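PDB 3ZXK: HIAXHD3 from Humicola insolens, which cleaves alpha-L-arabinofuranose side chains, probably from xylan, as an exo-acting family 43 glycoside hydrolase that has been engineered to show endo-xylanase activity as well. Local coordinates for residues 66-69 with 70-74; 339-342 with 343-346; 101-105 with 106-110; 429-432 with 433-436; 362-365 with 366-369. One frame throughout, in Å; residues are numbered along the deposited sequence.

Along the chain the order is contact 1, contact 3, contact 2, contact 5, contact 4. Contacts 1 and 3 belong to the family 43 catalytic beta-propeller, contact 3 on a hairpin of one four-stranded blade; contacts 2, 4 and 5 belong to the C-terminal concanavalin A-like beta-sandwich. The loop of contact 1 bridges the two parts: the hydroxyl of Tyr-69 bonds Glu-104 of contact 3, while Leu-71 O receives NE of Arg-369 from contact 5, whose centre is 12 Å away. Contact 5 in turn packs Phe-366 on Leu-429 of contact 4. Contacts 2 and 4, centres 27 Å apart, lie far from each other within the sandwich. Here propeller and sandwich meet through loops.

Contact 1 (66-69 with 70-74); sequences GSNY and DLPSG
Asp-70 folds its side chain back over the turn that begins at Ser-67. With CG set beside its own backbone N (chi1 -59°), CB of Asp-70 lies 3.6 Å from Ser-67 O, and CG stays close to the same oxygen. At the tip the two oxygens part. OD1 of Asp-70 rests 3.6 Å from Tyr-69 C. It also takes a hydrogen bond from Asn-338 ND2, with a long, weak ion pair to Arg-62, whereas OD2 of Asp-70 leans to the Ser-67 side, 4.2 Å from Ser-67 O. The backbone beneath is a short 3-10 turn, in the propeller loop between strands 54-58 and 87-91 that faces the beta-sandwich. Its bonds join each N-H to the carbonyl three residues back: Asp-70 N to Ser-67 O at 3.1 Å, and Leu-71 N to Asn-68 O, also 3.1 Å. Pro-72 follows and packs back on the turn, its CD 3.5 Å from Ser-67 O. The Pro-72 ring and the Asn-68 side chain cross at about a right angle, CG of Pro-72 near OD1 of Asn-68. That amide oxygen accepts a 2.6 Å bond from a water that also reaches Ser-73 OG.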
loop_
_atom_site.group_PDB
_atom_site.type_symbol
_atom_site.label_atom_id
_atom_site.label_comp_id
_atom_site.label_asym_id
_atom_site.label_seq_id
_atom_site.Cartn_x
_atom_site.Cartn_y
_atom_site.Cartn_z
ATOM N N GLY A 66 -9.095 -16.079 -5.506
ATOM C CA GLY A 66 -10.446 -16.594 -5.328
ATOM C C GLY A 66 -11.505 -15.658 -5.859
ATOM O O GLY A 66 -11.258 -14.471 -6.100
ATOM N N SER A 67 -12.705 -16.195 -6.047
ATOM C CA SER A 67 -13.775 -15.447 -6.708
ATOM C C SER A 67 -14.274 -14.255 -5.885
ATOM O O SER A 67 -14.783 -13.301 -6.445
ATOM C CB SER A 67 -14.932 -16.370 -7.085
ATOM O OG SER A 67 -15.390 -17.093 -5.958
ATOM N N ASN A 68 -14.076 -14.270 -4.559
ATOM C CA ASN A 68 -14.542 -13.121 -3.775
ATOM C C ASN A 68 -13.710 -11.867 -4.033
ATOM O O ASN A 68 -14.155 -10.782 -3.723
ATOM C CB ASN A 68 -14.585 -13.432 -2.270
ATOM C CG ASN A 68 -15.830 -14.222 -1.855
ATOM O OD1 ASN A 68 -16.862 -14.275 -2.564
ATOM N ND2 ASN A 68 -15.746 -14.831 -0.685
ATOM N N TYR A 69 -12.510 -12.024 -4.594
ATOM C CA TYR A 69 -11.690 -10.869 -4.956
ATOM C C TYR A 69 -12.237 -10.075 -6.137
ATOM O O TYR A 69 -11.743 -8.989 -6.396
ATOM C CB TYR A 69 -10.209 -11.293 -5.167
ATOM C CG TYR A 69 -9.645 -11.691 -3.828
ATOM C CD1 TYR A 69 -9.099 -10.749 -2.962
ATOM C CD2 TYR A 69 -9.774 -13.019 -3.367
ATOM C CE1 TYR A 69 -8.673 -11.119 -1.694
ATOM C CE2 TYR A 69 -9.348 -13.395 -2.090
ATOM C CZ TYR A 69 -8.786 -12.439 -1.264
ATOM O OH TYR A 69 -8.378 -12.800 -0.012
ATOM N N ASP A 70 -13.264 -10.585 -6.820
ATOM C CA ASP A 70 -13.978 -9.855 -7.871
ATOM C C ASP A 70 -15.232 -9.143 -7.336
ATOM O O ASP A 70 -15.990 -8.581 -8.134
ATOM C CB ASP A 70 -14.373 -10.815 -9.010
ATOM C CG ASP A 70 -13.172 -11.512 -9.668
ATOM O OD1 ASP A 70 -11.997 -11.032 -9.613
ATOM O OD2 ASP A 70 -13.412 -12.562 -10.312
ATOM N N LEU A 71 -15.435 -9.147 -6.002
ATOM C CA LEU A 71 -16.559 -8.456 -5.332
ATOM C C LEU A 71 -17.886 -8.790 -6.044
ATOM O O LEU A 71 -18.560 -7.912 -6.599
ATOM C CB LEU A 71 -16.297 -6.936 -5.249
ATOM C CG LEU A 71 -17.202 -6.054 -4.380
ATOM C CD1 LEU A 71 -17.162 -6.468 -2.902
ATOM C CD2 LEU A 71 -16.746 -4.611 -4.527
ATOM N N PRO A 72 -18.250 -10.080 -6.044
ATOM C CA PRO A 72 -19.395 -10.509 -6.837
ATOM C C PRO A 72 -20.760 -10.175 -6.222
ATOM O O PRO A 72 -21.767 -10.104 -6.951
ATOM C CB PRO A 72 -19.221 -12.027 -6.903
ATOM C CG PRO A 72 -18.427 -12.375 -5.671
ATOM C CD PRO A 72 -17.496 -11.224 -5.493
ATOM N N SER A 73 -20.803 -9.972 -4.911
ATOM C CA SER A 73 -22.091 -9.947 -4.223
ATOM C C SER A 73 -22.109 -9.040 -2.999
ATOM O O SER A 73 -22.816 -9.305 -2.032
ATOM C CB SER A 73 -22.544 -11.360 -3.861
ATOM O OG SER A 73 -21.656 -11.964 -2.922
ATOM N N GLY A 74 -21.341 -7.961 -3.053
ATOM C CA GLY A 74 -21.359 -6.999 -1.976
ATOM C C GLY A 74 -20.539 -7.439 -0.783
ATOM O O GLY A 74 -19.764 -8.396 -0.855
HETATM O O HOH W 1 -18.716 -12.640 -1.801
#

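Contact 2 (339-342 with 343-346); sequences PDTS and KFTL
Phe-344 reaches back to Pro-339, whereas Lys-343 turns the other way, to Asp-340 and Ser-342. The Phe-344 ring, its CG held between the backbone N and the carbonyl carbon (chi1 80°), extends across to Thr-341 and Pro-339. Its CE2 comes within 3.9 Å of Pro-339 CB and also nears Thr-341, both approaching the ring obliquely, while Asp-340 O lies at the ring edge, 3.7 Å from CD2 of Phe-344. Lys-343 is bent at its second and fourth torsions, and its CG packs 3.6 Å from Asp-340 OD2. NZ of Lys-343 makes a weak 3.4 Å hydrogen bond to Ser-342 OG. Asp-340 serves both, its O at the ring and its carboxylate beside Lys-343; its CG lies anti to the backbone N (chi1 -179°). OD1 of Asp-340 accepts Ser-342 N at 3.0 Å, an Asx turn, and Ser-342 OG at 2.7 Å. N meets OD1 on its anti side and OG on its syn side, both tilted about 30° out of the carboxylate plane toward the same face. Asp-340 O closes a beta turn with Lys-343 N at 3.1 Å. The turn feeds strand 344-346, an outer strand of the seven-stranded sandwich sheet. Two donors from one serine fix the rotation of the carboxylate, and with Lys-343 NZ 4.4 Å from Asp-340 OD2, beyond a salt bridge, the lysine probably lends its charge at a distance only.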
loop_
_atom_site.group_PDB
_atom_site.type_symbol
_atom_site.label_atom_id
_atom_site.label_comp_id
_atom_site.label_asym_id
_atom_site.label_seq_id
_atom_site.Cartn_x
_atom_site.Cartn_y
_atom_site.Cartn_z
ATOM N N PRO A 339 -11.099 -5.109 -10.719
ATOM C CA PRO A 339 -12.055 -4.388 -11.535
ATOM C C PRO A 339 -12.807 -5.311 -12.510
ATOM O O PRO A 339 -12.306 -6.404 -12.851
ATOM C CB PRO A 339 -11.149 -3.408 -12.296
ATOM C CG PRO A 339 -9.887 -4.164 -12.476
ATOM C CD PRO A 339 -9.716 -4.873 -11.156
ATOM N N ASP A 340 -14.000 -4.890 -12.919
ATOM C CA ASP A 340 -14.666 -5.465 -14.094
ATOM C C ASP A 340 -14.089 -4.753 -15.329
ATOM O O ASP A 340 -14.397 -3.586 -15.606
ATOM C CB ASP A 340 -16.183 -5.282 -13.997
ATOM C CG ASP A 340 -16.939 -5.871 -15.185
ATOM O OD1 ASP A 340 -16.318 -6.144 -16.242
ATOM O OD2 ASP A 340 -18.170 -6.047 -15.056
ATOM N N THR A 341 -13.238 -5.462 -16.056
ATOM C CA THR A 341 -12.523 -4.828 -17.151
ATOM C C THR A 341 -13.411 -4.488 -18.345
ATOM O O THR A 341 -13.016 -3.695 -19.188
ATOM C CB THR A 341 -11.360 -5.706 -17.653
ATOM O OG1 THR A 341 -11.902 -6.932 -18.165
ATOM C CG2 THR A 341 -10.373 -5.989 -16.517
ATOM N N SER A 342 -14.613 -5.054 -18.402
ATOM C CA SER A 342 -15.524 -4.769 -19.500
ATOM C C SER A 342 -16.219 -3.400 -19.282
ATOM O O SER A 342 -16.920 -2.900 -20.187
ATOM C CB SER A 342 -16.580 -5.878 -19.631
ATOM O OG SER A 342 -17.598 -5.787 -18.636
ATOM N N LYS A 343 -15.999 -2.812 -18.098
ATOM C CA LYS A 343 -16.747 -1.634 -17.660
ATOM C C LYS A 343 -15.907 -0.369 -17.478
ATOM O O LYS A 343 -16.443 0.661 -17.117
ATOM C CB LYS A 343 -17.574 -1.915 -16.396
ATOM C CG LYS A 343 -18.751 -2.894 -16.586
ATOM C CD LYS A 343 -19.904 -2.368 -17.454
ATOM C CE LYS A 343 -21.065 -3.362 -17.500
ATOM N NZ LYS A 343 -20.762 -4.582 -18.298
ATOM N N PHE A 344 -14.608 -0.427 -17.762
ATOM C CA PHE A 344 -13.794 0.793 -17.834
ATOM C C PHE A 344 -12.900 0.789 -19.062
ATOM O O PHE A 344 -12.525 -0.279 -19.580
ATOM C CB PHE A 344 -12.952 0.992 -16.547
ATOM C CG PHE A 344 -11.690 0.157 -16.496
ATOM C CD1 PHE A 344 -10.482 0.654 -17.004
ATOM C CD2 PHE A 344 -11.700 -1.118 -15.914
ATOM C CE1 PHE A 344 -9.329 -0.112 -16.926
ATOM C CE2 PHE A 344 -10.546 -1.887 -15.853
ATOM C CZ PHE A 344 -9.360 -1.387 -16.379
ATOM N N THR A 345 -12.524 1.982 -19.517
ATOM C CA THR A 345 -11.568 2.089 -20.626
ATOM C C THR A 345 -10.738 3.338 -20.449
ATOM O O THR A 345 -11.266 4.400 -20.096
ATOM C CB THR A 345 -12.278 2.224 -22.002
ATOM O OG1 THR A 345 -13.336 1.261 -22.118
ATOM C CG2 THR A 345 -11.273 1.993 -23.110
ATOM N N LEU A 346 -9.442 3.215 -20.698
ATOM C CA LEU A 346 -8.560 4.366 -20.860
ATOM C C LEU A 346 -8.602 4.744 -22.338
ATOM O O LEU A 346 -8.293 3.915 -23.185
ATOM C CB LEU A 346 -7.143 3.985 -20.439
ATOM C CG LEU A 346 -6.964 3.939 -18.919
ATOM C CD1 LEU A 346 -5.654 3.239 -18.602
ATOM C CD2 LEU A 346 -6.953 5.354 -18.350
#

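Contact 3 (101-105 with 106-110); sequences GCVEG and RTYLW
Tyr-108 pairs with Gly-101 across the hairpin of strands 96-103 and 106-113, bonded both ways: Tyr-108 N to Gly-101 O at 2.9 Å and Gly-101 N to Tyr-108 O at 3.0 Å. The Tyr-108 ring lies along the neighbouring strand with its edge to the backbone carbonyls. CD1 of Tyr-108 comes 3.8 Å from Gly-101 O, and CE1 of Tyr-108 reaches 3.7 Å from Val-103 O, next to the Val-103 CB. Setting CG beside the backbone N (chi1 -66°) gives the ring this course. Arg-106 completes the second hydrogen-bonded pair, its O taking Val-103 N at 2.9 Å and its N giving a longer bond to Val-103 O, which closes a type I' turn through Glu-104 and Gly-105. The Arg-106 guanidinium swings outward to a salt bridge with Asp-138. Cys-102, on the other face of this propeller blade, is disulfide-bonded to Cys-140. One water links the two strands, donating at 2.7 Å to Val-103 O and lying 2.6 Å from Tyr-108 OH. Val-103 O is thus held by a backbone N-H and a water, while the slightly positive ring-edge hydrogens probably suit the two carbonyls beside them.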
loop_
_atom_site.group_PDB
_atom_site.type_symbol
_atom_site.label_atom_id
_atom_site.label_comp_id
_atom_site.label_asym_id
_atom_site.label_seq_id
_atom_site.Cartn_x
_atom_site.Cartn_y
_atom_site.Cartn_z
ATOM N N GLY A 101 3.348 -14.611 -1.245
ATOM C CA GLY A 101 2.428 -14.137 -0.201
ATOM C C GLY A 101 1.381 -15.191 0.107
ATOM O O GLY A 101 0.813 -15.774 -0.823
ATOM N N CYS A 102 1.098 -15.412 1.395
ATOM C CA CYS A 102 0.026 -16.321 1.799
ATOM C C CYS A 102 -1.291 -15.575 1.858
ATOM O O CYS A 102 -1.395 -14.547 2.528
ATOM C CB CYS A 102 0.313 -16.954 3.171
ATOM S SG CYS A 102 -1.061 -18.046 3.650
ATOM N N VAL A 103 -2.295 -16.087 1.159
ATOM C CA VAL A 103 -3.620 -15.482 1.148
ATOM C C VAL A 103 -4.602 -16.604 1.399
ATOM O O VAL A 103 -4.641 -17.599 0.653
ATOM C CB VAL A 103 -3.931 -14.794 -0.218
ATOM C CG1 VAL A 103 -5.338 -14.200 -0.202
ATOM C CG2 VAL A 103 -2.901 -13.699 -0.504
ATOM N N GLU A 104 -5.369 -16.441 2.479
ATOM C CA GLU A 104 -6.383 -17.401 2.908
ATOM C C GLU A 104 -5.881 -18.851 2.811
ATOM O O GLU A 104 -6.483 -19.714 2.145
ATOM C CB GLU A 104 -7.686 -17.193 2.143
ATOM C CG GLU A 104 -8.226 -15.772 2.288
ATOM C CD GLU A 104 -9.602 -15.622 1.687
ATOM O OE1 GLU A 104 -10.552 -16.277 2.189
ATOM O OE2 GLU A 104 -9.728 -14.863 0.716
ATOM N N GLY A 105 -4.751 -19.083 3.467
ATOM C CA GLY A 105 -4.267 -20.440 3.711
ATOM C C GLY A 105 -3.416 -21.086 2.626
ATOM O O GLY A 105 -2.953 -22.191 2.824
ATOM N N ARG A 106 -3.194 -20.420 1.491
ATOM C CA ARG A 106 -2.259 -20.937 0.456
ATOM C C ARG A 106 -1.255 -19.851 0.106
ATOM O O ARG A 106 -1.576 -18.678 0.190
ATOM C CB ARG A 106 -2.969 -21.331 -0.837
ATOM C CG ARG A 106 -4.066 -22.357 -0.673
ATOM C CD ARG A 106 -4.702 -22.667 -2.019
ATOM N NE ARG A 106 -4.137 -23.871 -2.626
ATOM C CZ ARG A 106 -4.573 -24.399 -3.771
ATOM N NH1 ARG A 106 -5.563 -23.814 -4.435
ATOM N NH2 ARG A 106 -4.020 -25.504 -4.262
ATOM N N THR A 107 -0.069 -20.243 -0.346
ATOM C CA THR A 107 0.976 -19.298 -0.660
ATOM C C THR A 107 1.144 -19.207 -2.173
ATOM O O THR A 107 1.273 -20.229 -2.852
ATOM C CB THR A 107 2.290 -19.720 0.021
ATOM O OG1 THR A 107 2.072 -19.760 1.430
ATOM C CG2 THR A 107 3.401 -18.697 -0.269
ATOM N N TYR A 108 1.139 -17.979 -2.688
ATOM C CA TYR A 108 1.153 -17.724 -4.134
ATOM C C TYR A 108 2.490 -17.121 -4.507
ATOM O O TYR A 108 2.988 -16.250 -3.770
ATOM C CB TYR A 108 0.037 -16.735 -4.502
ATOM C CG TYR A 108 -1.327 -17.317 -4.269
ATOM C CD1 TYR A 108 -1.937 -17.273 -3.001
ATOM C CD2 TYR A 108 -2.017 -17.928 -5.314
ATOM C CE1 TYR A 108 -3.186 -17.839 -2.783
ATOM C CE2 TYR A 108 -3.286 -18.476 -5.113
ATOM C CZ TYR A 108 -3.856 -18.434 -3.850
ATOM O OH TYR A 108 -5.100 -18.996 -3.655
ATOM N N LEU A 109 3.088 -17.614 -5.598
ATOM C CA LEU A 109 4.316 -17.062 -6.135
ATOM C C LEU A 109 4.030 -16.357 -7.443
ATOM O O LEU A 109 3.471 -16.954 -8.359
ATOM C CB LEU A 109 5.339 -18.171 -6.404
ATOM C CG LEU A 109 6.551 -17.747 -7.213
ATOM C CD1 LEU A 109 7.336 -16.642 -6.504
ATOM C CD2 LEU A 109 7.415 -18.980 -7.471
ATOM N N TRP A 110 4.407 -15.081 -7.505
ATOM C CA TRP A 110 4.364 -14.311 -8.738
ATOM C C TRP A 110 5.766 -13.886 -9.078
ATOM O O TRP A 110 6.534 -13.501 -8.172
ATOM C CB TRP A 110 3.502 -13.072 -8.552
ATOM C CG TRP A 110 2.019 -13.316 -8.625
ATOM C CD1 TRP A 110 1.183 -13.896 -7.654
ATOM C CD2 TRP A 110 1.153 -12.983 -9.754
ATOM N NE1 TRP A 110 -0.114 -13.925 -8.096
ATOM C CE2 TRP A 110 -0.194 -13.384 -9.376
ATOM C CE3 TRP A 110 1.364 -12.411 -11.008
ATOM C CZ2 TRP A 110 -1.283 -13.203 -10.234
ATOM C CZ3 TRP A 110 0.272 -12.237 -11.868
ATOM C CH2 TRP A 110 -1.027 -12.611 -11.483
HETATM O O HOH W 2 -6.154 -18.772 -1.290
#

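Contact 4 (429-432 with 433-436); sequences LNED and GWRT
Trp-434 turns its CG beside the backbone N (chi1 -50°), which swings the indole from a residue with positive phi back beneath Glu-431. The CA of Glu-431 stands 3.8 Å from the centroid of the six-membered ring of Trp-434, 17° off the ring normal, a CH-pi contact over the face. CB and CG of Glu-431 continue along the CZ3 and CH2 rim, and the carboxylate goes on to Ser-501. At the ring edge, in its plane, CB of Leu-429 meets CE3 of Trp-434 at 3.9 Å, the two side chains crossing at about a right angle. The loop links strands 418-429 and 436-448 of the eight-stranded sandwich sheet, and an Asx turn starts it: Asn-430 OD1 accepts the N-H of Asp-432 at 3.0 Å. Replacing the tryptophan by an alanine here would probably open a gap beside Leu-429 and leave the backbone of Glu-431 without its aromatic cover. Asn-430 N gives a 2.8 Å bond to Arg-435 O that is virtually straight (179°), while the Trp-434 N bond to Asn-430 O, also 2.8 Å, is clearly bent at the hydrogen. CD2 of Leu-429 lies 3.6 Å from Trp-434 O, a carbonyl buried without a polar partner. A water donates to Asp-432 O at 2.6 Å and accepts from Arg-435 N, bridging the two limbs of the loop.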
loop_
_atom_site.group_PDB
_atom_site.type_symbol
_atom_site.label_atom_id
_atom_site.label_comp_id
_atom_site.label_asym_id
_atom_site.label_seq_id
_atom_site.Cartn_x
_atom_site.Cartn_y
_atom_site.Cartn_z
ATOM N N LEU A 429 -18.702 0.304 7.387
ATOM C CA LEU A 429 -18.608 -1.153 7.537
ATOM C C LEU A 429 -18.524 -1.472 9.011
ATOM O O LEU A 429 -17.926 -0.714 9.768
ATOM C CB LEU A 429 -17.329 -1.681 6.892
ATOM C CG LEU A 429 -17.211 -1.598 5.383
ATOM C CD1 LEU A 429 -15.847 -2.080 4.899
ATOM C CD2 LEU A 429 -18.357 -2.379 4.724
ATOM N N ASN A 430 -19.061 -2.625 9.398
ATOM C CA ASN A 430 -18.921 -3.139 10.754
ATOM C C ASN A 430 -17.552 -3.816 10.870
ATOM O O ASN A 430 -17.258 -4.713 10.092
ATOM C CB ASN A 430 -20.030 -4.161 10.971
ATOM C CG ASN A 430 -20.108 -4.691 12.395
ATOM O OD1 ASN A 430 -19.211 -4.529 13.220
ATOM N ND2 ASN A 430 -21.212 -5.358 12.677
ATOM N N GLU A 431 -16.716 -3.394 11.823
ATOM C CA GLU A 431 -15.374 -3.981 11.979
ATOM C C GLU A 431 -15.411 -5.455 12.359
ATOM O O GLU A 431 -14.418 -6.166 12.185
ATOM C CB GLU A 431 -14.581 -3.236 13.051
ATOM C CG GLU A 431 -14.401 -1.746 12.803
ATOM C CD GLU A 431 -13.519 -1.133 13.878
ATOM O OE1 GLU A 431 -13.640 -1.547 15.060
ATOM O OE2 GLU A 431 -12.702 -0.262 13.542
ATOM N N ASP A 432 -16.543 -5.900 12.901
ATOM C CA ASP A 432 -16.749 -7.320 13.166
ATOM C C ASP A 432 -17.378 -7.979 11.949
ATOM O O ASP A 432 -18.606 -8.113 11.859
ATOM C CB ASP A 432 -17.633 -7.534 14.389
ATOM C CG ASP A 432 -17.504 -8.936 14.965
ATOM O OD1 ASP A 432 -16.984 -9.834 14.272
ATOM O OD2 ASP A 432 -17.904 -9.141 16.127
ATOM N N GLY A 433 -16.523 -8.363 11.011
ATOM C CA GLY A 433 -16.929 -9.150 9.850
ATOM C C GLY A 433 -16.963 -8.382 8.551
ATOM O O GLY A 433 -17.075 -8.993 7.495
ATOM N N TRP A 434 -16.917 -7.050 8.617
ATOM C CA TRP A 434 -16.903 -6.176 7.417
ATOM C C TRP A 434 -18.123 -6.210 6.537
ATOM O O TRP A 434 -18.026 -5.915 5.310
ATOM C CB TRP A 434 -15.643 -6.408 6.585
ATOM C CG TRP A 434 -14.435 -6.337 7.454
ATOM C CD1 TRP A 434 -13.584 -7.375 7.825
ATOM C CD2 TRP A 434 -13.925 -5.153 8.159
ATOM N NE1 TRP A 434 -12.596 -6.907 8.650
ATOM C CE2 TRP A 434 -12.750 -5.593 8.905
ATOM C CE3 TRP A 434 -14.320 -3.817 8.240
ATOM C CZ2 TRP A 434 -11.984 -4.707 9.669
ATOM C CZ3 TRP A 434 -13.558 -2.938 9.027
ATOM C CH2 TRP A 434 -12.415 -3.380 9.723
ATOM N N ARG A 435 -19.274 -6.549 7.138
ATOM C CA ARG A 435 -20.565 -6.307 6.491
ATOM C C ARG A 435 -20.948 -4.841 6.610
ATOM O O ARG A 435 -20.505 -4.140 7.511
ATOM C CB ARG A 435 -21.639 -7.205 7.092
ATOM C CG ARG A 435 -21.471 -8.650 6.668
ATOM C CD ARG A 435 -22.300 -9.612 7.500
ATOM N NE ARG A 435 -21.923 -11.000 7.208
ATOM C CZ ARG A 435 -20.811 -11.597 7.642
ATOM N NH1 ARG A 435 -19.931 -10.942 8.403
ATOM N NH2 ARG A 435 -20.572 -12.858 7.309
ATOM N N THR A 436 -21.731 -4.351 5.671
ATOM C CA THR A 436 -22.183 -2.968 5.743
ATOM C C THR A 436 -23.040 -2.680 6.991
ATOM O O THR A 436 -23.999 -3.397 7.295
ATOM C CB THR A 436 -22.915 -2.569 4.438
ATOM O OG1 THR A 436 -22.025 -2.733 3.338
ATOM C CG2 THR A 436 -23.325 -1.112 4.459
HETATM O O HOH W 3 -20.156 -7.796 9.849
#

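Contact 5 (362-365 with 366-369); sequences TGDL and FAAR
A short 3-10 turn, in the sandwich loop between strands 354-357 and 372-375, sets Asp-364 against Phe-366. Stretched away from its backbone N (chi1 -175°), the Asp-364 carboxylate places OD1 3.0 Å from the backbone N of Phe-366, a bond bent to 141° that comes from above the carboxylate plane. OD1 of Asp-364 also lies 3.5 Å from CB of Phe-366, and the planes of carboxylate and ring stand at 89°. The other oxygen, OD2, bonds the hydroxyl of Thr-436. Just before Asp-364 an ST turn prepares the position: Thr-362 OG1 accepts the N-H of Asp-364 at 3.0 Å, and the same OG1 packs 3.6 Å from CB of Ala-367. With an alanine here in place of Asp-364, the Phe-366 N-H and the Thr-436 hydroxyl would probably each be left without their carboxylate mate, and the turn held by its backbone bonds alone. Those bonds follow the 3-10 pattern, Ala-367 N to Asp-364 O at 2.9 Å and Ala-368 N to Leu-365 O at 3.1 Å. The Phe-366 ring and the Leu-365 side chain reach the neighbouring strands, both touching Leu-427.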
loop_
_atom_site.group_PDB
_atom_site.type_symbol
_atom_site.label_atom_id
_atom_site.label_comp_id
_atom_site.label_asym_id
_atom_site.label_seq_id
_atom_site.Cartn_x
_atom_site.Cartn_y
_atom_site.Cartn_z
ATOM N N THR A 362 -26.592 -1.402 -6.946
ATOM C CA THR A 362 -26.551 -1.468 -5.485
ATOM C C THR A 362 -26.935 -0.103 -4.887
ATOM O O THR A 362 -26.804 0.934 -5.566
ATOM C CB THR A 362 -25.142 -1.916 -4.981
ATOM O OG1 THR A 362 -25.161 -2.105 -3.563
ATOM C CG2 THR A 362 -24.047 -0.907 -5.355
ATOM N N GLY A 363 -27.414 -0.113 -3.637
ATOM C CA GLY A 363 -27.543 1.117 -2.829
ATOM C C GLY A 363 -26.313 1.361 -1.967
ATOM O O GLY A 363 -26.220 2.374 -1.265
ATOM N N ASP A 364 -25.351 0.450 -2.063
ATOM C CA ASP A 364 -24.246 0.369 -1.089
ATOM C C ASP A 364 -22.924 0.633 -1.809
ATOM O O ASP A 364 -22.450 -0.231 -2.537
ATOM C CB ASP A 364 -24.283 -1.042 -0.478
ATOM C CG ASP A 364 -23.273 -1.255 0.637
ATOM O OD1 ASP A 364 -22.414 -0.383 0.875
ATOM O OD2 ASP A 364 -23.353 -2.335 1.292
ATOM N N LEU A 365 -22.294 1.792 -1.565
ATOM C CA LEU A 365 -20.963 2.066 -2.159
ATOM C C LEU A 365 -19.952 0.931 -1.924
ATOM O O LEU A 365 -19.145 0.626 -2.780
ATOM C CB LEU A 365 -20.379 3.387 -1.629
ATOM C CG LEU A 365 -19.023 3.809 -2.226
ATOM C CD1 LEU A 365 -18.967 3.950 -3.747
ATOM C CD2 LEU A 365 -18.586 5.119 -1.583
ATOM N N PHE A 366 -20.019 0.273 -0.766
ATOM C CA PHE A 366 -19.025 -0.791 -0.498
ATOM C C PHE A 366 -19.236 -2.045 -1.347
ATOM O O PHE A 366 -18.337 -2.899 -1.429
ATOM C CB PHE A 366 -19.007 -1.178 0.988
ATOM C CG PHE A 366 -18.632 -0.060 1.899
ATOM C CD1 PHE A 366 -17.332 0.449 1.902
ATOM C CD2 PHE A 366 -19.588 0.505 2.744
ATOM C CE1 PHE A 366 -16.982 1.490 2.755
ATOM C CE2 PHE A 366 -19.247 1.546 3.606
ATOM C CZ PHE A 366 -17.949 2.038 3.599
ATOM N N ALA A 367 -20.408 -2.174 -1.968
ATOM C CA ALA A 367 -20.653 -3.296 -2.856
ATOM C C ALA A 367 -20.318 -2.960 -4.299
ATOM O O ALA A 367 -20.360 -3.836 -5.152
ATOM C CB ALA A 367 -22.100 -3.751 -2.746
ATOM N N ALA A 368 -20.007 -1.693 -4.583
ATOM C CA ALA A 368 -19.804 -1.271 -5.991
ATOM C C ALA A 368 -18.465 -1.713 -6.531
ATOM O O ALA A 368 -17.450 -1.434 -5.898
ATOM C CB ALA A 368 -19.942 0.242 -6.151
ATOM N N ARG A 369 -18.452 -2.282 -7.739
ATOM C CA ARG A 369 -17.204 -2.599 -8.424
ATOM C C ARG A 369 -16.699 -1.322 -9.066
ATOM O O ARG A 369 -17.454 -0.364 -9.282
ATOM C CB ARG A 369 -17.433 -3.656 -9.503
ATOM C CG ARG A 369 -17.678 -5.028 -8.953
ATOM C CD ARG A 369 -18.138 -5.967 -10.056
ATOM N NE ARG A 369 -17.968 -7.350 -9.665
ATOM C CZ ARG A 369 -18.189 -8.399 -10.456
ATOM N NH1 ARG A 369 -18.618 -8.228 -11.702
ATOM N NH2 ARG A 369 -17.967 -9.621 -9.993
HETATM O O HOH W 4 -16.592 0.412 -4.018
#